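Local coordinates for virulence factor (Pectobacterium carotovorum, PDB 2W3Y), which is an S-palmitoylated virulence factor of a Drosophila pathogen that binds to lipid vesicles and carries a new fold, at residues Gln45-Asn50 with Tyr170-His175; Thr174-Gln179 with Lys188-Ile193. All blocks are in the same frame, centred on the assembly; numbering follows the deposited sequence.

Contact 1: Gln45-Asn50 with Tyr170-His175. With PLM (palmitic acid), chain C.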
ATOM      1  N   GLN A  45       3.801  -1.548  -2.205  1.00 20.10           N
ATOM      2  CA  GLN A  45       4.778  -1.592  -1.101  1.00 19.86           C
ATOM      3  C   GLN A  45       4.398  -2.554   0.039  1.00 20.72           C
ATOM      4  O   GLN A  45       3.219  -2.814   0.285  1.00 21.03           O
ATOM      5  CB  GLN A  45       4.992  -0.189  -0.499  1.00 18.68           C
ATOM      6  CG  GLN A  45       5.155   0.925  -1.525  1.00 19.02           C
ATOM      7  CD  GLN A  45       6.599   1.144  -1.918  1.00 18.94           C
ATOM      8  OE1 GLN A  45       7.366   1.719  -1.146  1.00 21.66           O
ATOM      9  NE2 GLN A  45       6.985   0.679  -3.108  1.00 17.84           N
ATOM     10  N   THR A  46       5.411  -3.082   0.726  1.00 20.89           N
ATOM     11  CA  THR A  46       5.216  -3.879   1.948  1.00 21.15           C
ATOM     12  C   THR A  46       6.178  -3.376   3.017  1.00 21.29           C
ATOM     13  O   THR A  46       7.407  -3.506   2.885  1.00 20.03           O
ATOM     14  CB  THR A  46       5.470  -5.390   1.713  1.00 21.95           C
ATOM     15  OG1 THR A  46       4.677  -5.848   0.619  1.00 21.98           O
ATOM     16  CG2 THR A  46       5.082  -6.211   2.959  1.00 20.76           C
ATOM     17  N   TYR A  47       5.627  -2.764   4.064  1.00 21.65           N
ATOM     18  CA  TYR A  47       6.464  -2.225   5.124  1.00 21.98           C
ATOM     19  C   TYR A  47       6.313  -3.058   6.376  1.00 22.33           C
ATOM     20  O   TYR A  47       5.209  -3.239   6.888  1.00 22.93           O
ATOM     21  CB  TYR A  47       6.106  -0.781   5.458  1.00 22.23           C
ATOM     22  CG  TYR A  47       6.194   0.180   4.292  1.00 22.26           C
ATOM     23  CD1 TYR A  47       7.216   0.071   3.341  1.00 23.18           C
ATOM     24  CD2 TYR A  47       5.260   1.211   4.146  1.00 22.92           C
ATOM     25  CE1 TYR A  47       7.297   0.951   2.254  1.00 22.83           C
ATOM     26  CE2 TYR A  47       5.342   2.109   3.066  1.00 22.60           C
ATOM     27  CZ  TYR A  47       6.368   1.971   2.131  1.00 22.23           C
ATOM     28  OH  TYR A  47       6.472   2.845   1.064  1.00 20.72           O
ATOM     29  N   GLN A  48       7.429  -3.552   6.876  1.00 21.40           N
ATOM     30  CA  GLN A  48       7.427  -4.165   8.195  1.00 20.88           C
ATOM     31  C   GLN A  48       8.182  -3.280   9.162  1.00 20.47           C
ATOM     32  O   GLN A  48       9.320  -2.899   8.896  1.00 21.02           O
ATOM     33  CB  GLN A  48       8.020  -5.571   8.158  1.00 19.93           C
ATOM     34  CG  GLN A  48       7.954  -6.236   9.531  1.00 20.71           C
ATOM     35  CD  GLN A  48       8.526  -7.638   9.547  1.00 22.21           C
ATOM     36  OE1 GLN A  48       8.492  -8.354   8.541  1.00 21.32           O
ATOM     37  NE2 GLN A  48       9.061  -8.040  10.699  1.00 20.82           N
ATOM     38  N   PHE A  49       7.547  -2.950  10.281  1.00 20.84           N
ATOM     39  CA  PHE A  49       8.161  -2.093  11.278  1.00 21.46           C
ATOM     40  C   PHE A  49       8.665  -2.928  12.439  1.00 21.95           C
ATOM     41  O   PHE A  49       7.874  -3.422  13.235  1.00 22.33           O
ATOM     42  CB  PHE A  49       7.187  -0.999  11.756  1.00 21.01           C
ATOM     43  CG  PHE A  49       6.685  -0.128  10.649  1.00 20.76           C
ATOM     44  CD1 PHE A  49       7.576   0.621   9.870  1.00 20.30           C
ATOM     45  CD2 PHE A  49       5.321  -0.080  10.354  1.00 23.87           C
ATOM     46  CE1 PHE A  49       7.109   1.439   8.820  1.00 21.72           C
ATOM     47  CE2 PHE A  49       4.848   0.724   9.315  1.00 23.93           C
ATOM     48  CZ  PHE A  49       5.737   1.479   8.549  1.00 22.04           C
ATOM     49  N   ASN A  50       9.990  -3.089  12.482  1.00 23.15           N
ATOM     50  CA  ASN A  50      10.718  -3.891  13.484  1.00 23.78           C
ATOM     51  C   ASN A  50      10.662  -5.386  13.228  1.00 24.45           C
ATOM     52  O   ASN A  50       9.654  -5.905  12.777  1.00 23.51           O
ATOM     53  CB  ASN A  50      10.248  -3.577  14.914  1.00 24.13           C
ATOM     54  CG  ASN A  50      10.442  -2.123  15.287  1.00 23.75           C
ATOM     55  OD1 ASN A  50      11.486  -1.538  15.009  1.00 23.76           O
ATOM     56  ND2 ASN A  50       9.434  -1.534  15.933  1.00 23.27           N
ATOM     57  N   TYR A 170      -0.626   4.809  -3.456  1.00 21.50           N
ATOM     58  CA  TYR A 170       0.085   3.793  -2.697  1.00 22.16           C
ATOM     59  C   TYR A 170      -0.896   2.660  -2.416  1.00 21.61           C
ATOM     60  O   TYR A 170      -1.936   2.880  -1.802  1.00 21.55           O
ATOM     61  CB  TYR A 170       0.633   4.347  -1.372  1.00 23.06           C
ATOM     62  CG  TYR A 170       1.997   4.969  -1.507  1.00 25.82           C
ATOM     63  CD1 TYR A 170       2.189   6.034  -2.375  1.00 26.87           C
ATOM     64  CD2 TYR A 170       3.110   4.484  -0.786  1.00 27.99           C
ATOM     65  CE1 TYR A 170       3.424   6.618  -2.535  1.00 29.06           C
ATOM     66  CE2 TYR A 170       4.379   5.078  -0.945  1.00 27.79           C
ATOM     67  CZ  TYR A 170       4.508   6.148  -1.842  1.00 28.25           C
ATOM     68  OH  TYR A 170       5.703   6.804  -2.070  1.00 30.12           O
ATOM     69  N   ALA A 171      -0.562   1.465  -2.909  1.00 20.93           N
ATOM     70  CA  ALA A 171      -1.321   0.242  -2.640  1.00 19.45           C
ATOM     71  C   ALA A 171      -0.374  -0.664  -1.851  1.00 19.40           C
ATOM     72  O   ALA A 171       0.543  -1.265  -2.420  1.00 19.16           O
ATOM     73  CB  ALA A 171      -1.754  -0.406  -3.924  1.00 18.84           C
ATOM     74  N   TYR A 172      -0.592  -0.738  -0.546  1.00 18.57           N
ATOM     75  CA  TYR A 172       0.414  -1.270   0.355  1.00 18.76           C
ATOM     76  C   TYR A 172      -0.142  -1.974   1.577  1.00 18.97           C
ATOM     77  O   TYR A 172      -1.354  -1.947   1.824  1.00 18.64           O
ATOM     78  CB  TYR A 172       1.422  -0.163   0.764  1.00 18.24           C
ATOM     79  CG  TYR A 172       0.925   0.944   1.697  1.00 18.40           C
ATOM     80  CD1 TYR A 172       1.347   1.007   3.029  1.00 15.66           C
ATOM     81  CD2 TYR A 172       0.055   1.954   1.234  1.00 16.75           C
ATOM     82  CE1 TYR A 172       0.914   2.044   3.896  1.00 17.31           C
ATOM     83  CE2 TYR A 172      -0.381   2.984   2.082  1.00 19.20           C
ATOM     84  CZ  TYR A 172       0.063   3.028   3.412  1.00 18.20           C
ATOM     85  OH  TYR A 172      -0.362   4.041   4.252  1.00 19.28           O
ATOM     86  N   SER A 173       0.750  -2.654   2.302  1.00 19.13           N
ATOM     87  CA  SER A 173       0.464  -3.191   3.621  1.00 19.31           C
ATOM     88  C   SER A 173       1.557  -2.767   4.603  1.00 20.06           C
ATOM     89  O   SER A 173       2.696  -2.496   4.189  1.00 19.28           O
ATOM     90  CB  SER A 173       0.311  -4.735   3.596  1.00 19.87           C
ATOM     91  OG  SER A 173       1.520  -5.398   3.248  1.00 21.73           O
ATOM     92  N   THR A 174       1.181  -2.662   5.884  1.00 20.13           N
ATOM     93  CA  THR A 174       2.130  -2.442   6.983  1.00 20.92           C
ATOM     94  C   THR A 174       2.008  -3.600   7.966  1.00 21.30           C
ATOM     95  O   THR A 174       0.930  -4.189   8.148  1.00 21.98           O
ATOM     96  CB  THR A 174       1.945  -1.102   7.751  1.00 20.60           C
ATOM     97  OG1 THR A 174       0.817  -1.192   8.627  1.00 24.75           O
ATOM     98  CG2 THR A 174       1.773   0.090   6.801  1.00 19.78           C
ATOM     99  N   HIS A 175       3.132  -3.937   8.574  1.00 20.90           N
ATOM    100  CA  HIS A 175       3.224  -5.075   9.474  1.00 20.93           C
ATOM    101  C   HIS A 175       3.898  -4.541  10.730  1.00 21.46           C
ATOM    102  O   HIS A 175       5.121  -4.366  10.775  1.00 21.72           O
ATOM    103  CB  HIS A 175       3.925  -6.264   8.746  1.00 19.82           C
ATOM    104  CG  HIS A 175       3.194  -6.680   7.508  1.00 19.37           C
ATOM    105  ND1 HIS A 175       2.197  -7.635   7.516  1.00 17.56           N
ATOM    106  CD2 HIS A 175       3.198  -6.155   6.258  1.00 18.28           C
ATOM    107  CE1 HIS A 175       1.669  -7.728   6.312  1.00 20.11           C
ATOM    108  NE2 HIS A 175       2.250  -6.831   5.531  1.00 20.30           N
TER
HETATM  109  C1  PLM C1278      12.736  11.342  -4.670  1.00 40.12           C
HETATM  110  O2  PLM C1278      13.516  11.896  -5.490  1.00 38.78           O
HETATM  111  C2  PLM C1278      11.263  11.730  -4.629  1.00 40.54           C
HETATM  112  C3  PLM C1278      10.330  10.646  -5.162  1.00 40.99           C
HETATM  113  C4  PLM C1278       8.857  11.062  -5.152  1.00 41.08           C
HETATM  114  C5  PLM C1278       8.227  10.987  -3.761  1.00 41.48           C
HETATM  115  C6  PLM C1278       7.031  11.925  -3.605  1.00 41.63           C
HETATM  116  C7  PLM C1278       6.176  11.537  -2.401  1.00 42.45           C
HETATM  117  C8  PLM C1278       5.412  12.719  -1.794  1.00 42.31           C
HETATM  118  C9  PLM C1278       3.923  12.584  -2.112  1.00 43.95           C
HETATM  119  CA  PLM C1278       3.049  12.296  -0.897  1.00 43.76           C
HETATM  120  CB  PLM C1278       2.432  10.904  -0.966  1.00 43.42           C
HETATM  121  CC  PLM C1278       2.099  10.405   0.431  1.00 42.37           C
HETATM  122  CD  PLM C1278       2.444   8.934   0.611  1.00 42.06           C
HETATM  123  CE  PLM C1278       1.196   8.149   0.981  1.00 41.91           C
HETATM  124  CF  PLM C1278       1.540   6.803   1.602  1.00 41.75           C
HETATM  125  O   HOH W   1       1.793  -5.283   0.534  1.00 24.14           O

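Contact 2: Thr174-Gln179 with Lys188-Ile193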
ATOM      1  N   THR A 174       1.181  -2.662   5.884  1.00 20.13           N
ATOM      2  CA  THR A 174       2.130  -2.442   6.983  1.00 20.92           C
ATOM      3  C   THR A 174       2.008  -3.600   7.966  1.00 21.30           C
ATOM      4  O   THR A 174       0.930  -4.189   8.148  1.00 21.98           O
ATOM      5  CB  THR A 174       1.945  -1.102   7.751  1.00 20.60           C
ATOM      6  OG1 THR A 174       0.817  -1.192   8.627  1.00 24.75           O
ATOM      7  CG2 THR A 174       1.773   0.090   6.801  1.00 19.78           C
ATOM      8  N   HIS A 175       3.132  -3.937   8.574  1.00 20.90           N
ATOM      9  CA  HIS A 175       3.224  -5.075   9.474  1.00 20.93           C
ATOM     10  C   HIS A 175       3.898  -4.541  10.730  1.00 21.46           C
ATOM     11  O   HIS A 175       5.121  -4.366  10.775  1.00 21.72           O
ATOM     12  CB  HIS A 175       3.925  -6.264   8.746  1.00 19.82           C
ATOM     13  CG  HIS A 175       3.194  -6.680   7.508  1.00 19.37           C
ATOM     14  ND1 HIS A 175       2.197  -7.635   7.516  1.00 17.56           N
ATOM     15  CD2 HIS A 175       3.198  -6.155   6.258  1.00 18.28           C
ATOM     16  CE1 HIS A 175       1.669  -7.728   6.312  1.00 20.11           C
ATOM     17  NE2 HIS A 175       2.250  -6.831   5.531  1.00 20.30           N
ATOM     18  N   ASP A 176       3.054  -4.174  11.704  1.00 22.01           N
ATOM     19  CA  ASP A 176       3.474  -3.462  12.907  1.00 22.56           C
ATOM     20  C   ASP A 176       3.843  -4.418  14.020  1.00 22.66           C
ATOM     21  O   ASP A 176       3.013  -5.205  14.452  1.00 22.39           O
ATOM     22  CB  ASP A 176       2.363  -2.561  13.478  1.00 22.42           C
ATOM     23  CG  ASP A 176       1.740  -1.634  12.452  1.00 23.82           C
ATOM     24  OD1 ASP A 176       2.353  -1.361  11.399  1.00 25.08           O
ATOM     25  OD2 ASP A 176       0.608  -1.191  12.721  1.00 26.08           O
ATOM     26  N   LEU A 177       5.080  -4.305  14.498  1.00 22.86           N
ATOM     27  CA  LEU A 177       5.551  -5.053  15.677  1.00 23.66           C
ATOM     28  C   LEU A 177       5.968  -4.062  16.735  1.00 23.59           C
ATOM     29  O   LEU A 177       7.117  -3.644  16.782  1.00 24.35           O
ATOM     30  CB  LEU A 177       6.705  -5.997  15.296  1.00 23.23           C
ATOM     31  CG  LEU A 177       5.998  -7.024  14.421  1.00 25.23           C
ATOM     32  CD1 LEU A 177       6.500  -7.086  12.979  1.00 23.05           C
ATOM     33  CD2 LEU A 177       5.796  -8.373  15.118  1.00 23.62           C
ATOM     34  N   PHE A 178       5.003  -3.660  17.552  1.00 24.35           N
ATOM     35  CA  PHE A 178       5.172  -2.606  18.529  1.00 25.30           C
ATOM     36  C   PHE A 178       4.727  -3.121  19.892  1.00 26.64           C
ATOM     37  O   PHE A 178       3.929  -4.066  19.984  1.00 26.41           O
ATOM     38  CB  PHE A 178       4.277  -1.397  18.183  1.00 24.91           C
ATOM     39  CG  PHE A 178       4.666  -0.664  16.921  1.00 24.15           C
ATOM     40  CD1 PHE A 178       5.994  -0.273  16.691  1.00 23.95           C
ATOM     41  CD2 PHE A 178       3.698  -0.327  15.981  1.00 25.37           C
ATOM     42  CE1 PHE A 178       6.353   0.422  15.529  1.00 23.02           C
ATOM     43  CE2 PHE A 178       4.044   0.370  14.817  1.00 23.09           C
ATOM     44  CZ  PHE A 178       5.379   0.737  14.593  1.00 24.37           C
ATOM     45  N   GLN A 179       5.196  -2.455  20.940  1.00 28.69           N
ATOM     46  CA  GLN A 179       4.799  -2.759  22.317  1.00 30.89           C
ATOM     47  C   GLN A 179       3.459  -2.142  22.704  1.00 31.96           C
ATOM     48  O   GLN A 179       3.232  -0.938  22.477  1.00 32.64           O
ATOM     49  CB  GLN A 179       5.852  -2.233  23.284  1.00 31.23           C
ATOM     50  CG  GLN A 179       7.103  -3.051  23.389  1.00 33.57           C
ATOM     51  CD  GLN A 179       8.148  -2.355  24.238  1.00 36.83           C
ATOM     52  OE1 GLN A 179       8.046  -2.324  25.464  1.00 40.03           O
ATOM     53  NE2 GLN A 179       9.149  -1.770  23.588  1.00 37.69           N
ATOM     54  N   LYS A 188       0.213  -6.222  14.293  1.00 25.64           N
ATOM     55  CA  LYS A 188      -0.948  -5.669  13.596  1.00 25.27           C
ATOM     56  C   LYS A 188      -0.681  -5.578  12.089  1.00 24.89           C
ATOM     57  O   LYS A 188       0.140  -4.766  11.656  1.00 24.02           O
ATOM     58  CB  LYS A 188      -1.323  -4.286  14.163  1.00 25.14           C
ATOM     59  CG  LYS A 188      -2.634  -3.700  13.614  1.00 25.34           C
ATOM     60  CD  LYS A 188      -2.809  -2.207  13.962  1.00 26.39           C
ATOM     61  CE  LYS A 188      -2.993  -1.971  15.463  1.00 27.71           C
ATOM     62  NZ  LYS A 188      -4.168  -2.708  16.040  1.00 29.54           N
ATOM     63  N   PRO A 189      -1.325  -6.454  11.285  1.00 25.25           N
ATOM     64  CA  PRO A 189      -1.231  -6.282   9.839  1.00 24.83           C
ATOM     65  C   PRO A 189      -2.339  -5.387   9.264  1.00 24.56           C
ATOM     66  O   PRO A 189      -3.526  -5.648   9.499  1.00 24.66           O
ATOM     67  CB  PRO A 189      -1.359  -7.707   9.307  1.00 24.90           C
ATOM     68  CG  PRO A 189      -2.189  -8.441  10.342  1.00 25.79           C
ATOM     69  CD  PRO A 189      -2.082  -7.673  11.652  1.00 25.32           C
ATOM     70  N   ARG A 190      -1.949  -4.354   8.514  1.00 24.57           N
ATOM     71  CA  ARG A 190      -2.930  -3.426   7.882  1.00 24.97           C
ATOM     72  C   ARG A 190      -2.844  -3.410   6.347  1.00 24.48           C
ATOM     73  O   ARG A 190      -1.734  -3.446   5.784  1.00 23.95           O
ATOM     74  CB  ARG A 190      -2.724  -1.996   8.393  1.00 24.58           C
ATOM     75  CG  ARG A 190      -3.001  -1.765   9.868  1.00 26.06           C
ATOM     76  CD  ARG A 190      -2.643  -0.311  10.279  1.00 26.63           C
ATOM     77  NE  ARG A 190      -1.206  -0.116  10.566  1.00 31.46           N
ATOM     78  CZ  ARG A 190      -0.556   1.053  10.480  1.00 32.59           C
ATOM     79  NH1 ARG A 190      -1.209   2.155  10.113  1.00 35.02           N
ATOM     80  NH2 ARG A 190       0.752   1.131  10.756  1.00 29.58           N
ATOM     81  N   PHE A 191      -4.020  -3.343   5.701  1.00 23.34           N
ATOM     82  CA  PHE A 191      -4.208  -3.189   4.265  1.00 23.31           C
ATOM     83  C   PHE A 191      -4.637  -1.727   4.028  1.00 23.02           C
ATOM     84  O   PHE A 191      -5.627  -1.266   4.608  1.00 22.56           O
ATOM     85  CB  PHE A 191      -5.296  -4.174   3.798  1.00 23.65           C
ATOM     86  CG  PHE A 191      -5.747  -4.008   2.361  1.00 24.68           C
ATOM     87  CD1 PHE A 191      -5.124  -4.695   1.327  1.00 26.94           C
ATOM     88  CD2 PHE A 191      -6.854  -3.207   2.050  1.00 27.00           C
ATOM     89  CE1 PHE A 191      -5.582  -4.559  -0.004  1.00 27.96           C
ATOM     90  CE2 PHE A 191      -7.303  -3.063   0.740  1.00 26.17           C
ATOM     91  CZ  PHE A 191      -6.673  -3.733  -0.287  1.00 25.89           C
ATOM     92  N   LEU A 192      -3.871  -1.005   3.214  1.00 22.31           N
ATOM     93  CA  LEU A 192      -4.084   0.449   2.984  1.00 21.85           C
ATOM     94  C   LEU A 192      -4.008   0.853   1.507  1.00 21.86           C
ATOM     95  O   LEU A 192      -3.080   0.448   0.812  1.00 20.98           O
ATOM     96  CB  LEU A 192      -3.058   1.266   3.790  1.00 21.63           C
ATOM     97  CG  LEU A 192      -3.114   1.131   5.319  1.00 22.46           C
ATOM     98  CD1 LEU A 192      -1.808   1.528   6.008  1.00 23.01           C
ATOM     99  CD2 LEU A 192      -4.308   1.911   5.909  1.00 20.86           C
ATOM    100  N   ILE A 193      -4.995   1.630   1.028  1.00 21.69           N
ATOM    101  CA  ILE A 193      -4.920   2.254  -0.306  1.00 21.70           C
ATOM    102  C   ILE A 193      -5.049   3.765  -0.143  1.00 20.48           C
ATOM    103  O   ILE A 193      -6.052   4.247   0.368  1.00 19.49           O
ATOM    104  CB  ILE A 193      -5.995   1.767  -1.332  1.00 22.69           C
ATOM    105  CG1 ILE A 193      -6.269   0.243  -1.262  1.00 23.71           C
ATOM    106  CG2 ILE A 193      -5.619   2.263  -2.750  1.00 23.60           C
ATOM    107  CD1 ILE A 193      -5.227  -0.666  -1.970  1.00 25.08           C
TER

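Contact 1: Gln45-Asn50 with Tyr170-His175
Y47 and T174, like Q45 and Y172, T46 and S173, and Q48 and H175, face each other as bridge pairs between two parallel strands in the mixed central sheet of the Evf fold. Five backbone hydrogen bonds join the strands, among them Y47 N to S173 O, with an N-H...O angle of 179°, and H175 N to Y47 O at 2.8 Å.

Apolar and aromatic contacts fill the face that carries Q45, Y47, Y172 and T174. The rings of Y47 and Y172 meet obliquely, CD2 to CD1, with planes at 50°. F49 brings CE2 to within 3.8 Å of T174 CB, and the helix 125-134 lies against both Y47 and F49. Y170 offers its edge to Y47 OH, while CF, the last carbon of the bound palmitic acid, sits over one ring face, 3.6 Å from Y170 CG, so the acyl tail ends against strand 166-179.

Some polar groups pair within their own strand; others reach outside. The bend of Q45 at chi2 (-90°) turns CD aside, and OE1 accepts from Y47 OH in the carbonyl plane, on a lone pair. On the opposite face T46 OG1 bonds to E68, its CG2 lies 3.8 Å from H175 CD2, and S173 OG pairs with H175 NE2. A water donates to Q45 O at 2.9 Å and hydrogen-bonds S173 OG at 2.7 Å.

Contact 2: Thr174-Gln179 with Lys188-Ile193
An antiparallel pairing within a beta hairpin joins T174-Q179 to K188-I193, the strands 166-179 and 185-198 being consecutive in the chain and neighbours in the central sheet. T174 with R190 and D176 with K188 are hydrogen-bonded pairs, each closed by two backbone bonds, such as R190 N to T174 O at 2.9 Å. Between them H175 and P189 form a non-hydrogen-bonded pair, and P189, which has no N-H to give, is accommodated there: its CB rests 4.0 Å from H175 ND1, and its CA approaches T174 O in a CA-H...O contact.

The face with T174, D176 and R190 carries a salt bridge. R190 bends at chi3 (-83°), which turns NE back toward strand 166-179. Its NH2 then donates to D176 OD1 at 3.0 Å and 174°, the acceptor lying in the guanidinium plane and being met on its syn side. D176 OD2 receives weaker, more bent bonds from NE and NH2. The carboxylate and guanidinium planes stand 60° apart, so the two groups are far from coplanar, and of the three bonds only that from NH2 to OD1 is straight. Y275 OH also bonds to OD2, and G134 O takes a further bond from R190 NH2, linking the ion pair to surrounding parts of the chain.

T174 OG1 lies over one face of the guanidinium, and its CG2 packs against L192 CD1 at 3.9 Å. Rather than bonding to the arginine, T174 OG1 donates to D176 OD1 at 3.2 Å, making that oxygen the acceptor of two bonds.

Of the three strands involved, 40-49 comes first from the N terminus, and contact 1 closes a long loop of 119 residues, mostly helical, when strand 166-179 returns beside it in parallel. Contact 2 then closes a short one of eight residues, as the chain turns back into strand 185-198. The two loops neither nest nor cross: they follow one another and overlap at T174 and H175, so that 166-179 is the middle strand, bound in parallel to 40-49 and antiparallel to 185-198. Probable backbone bonds, F49 O with L177 N and Y172 O with L192 N, carry the pairing beyond each contact, so the three strands run side by side within the larger mixed sheet.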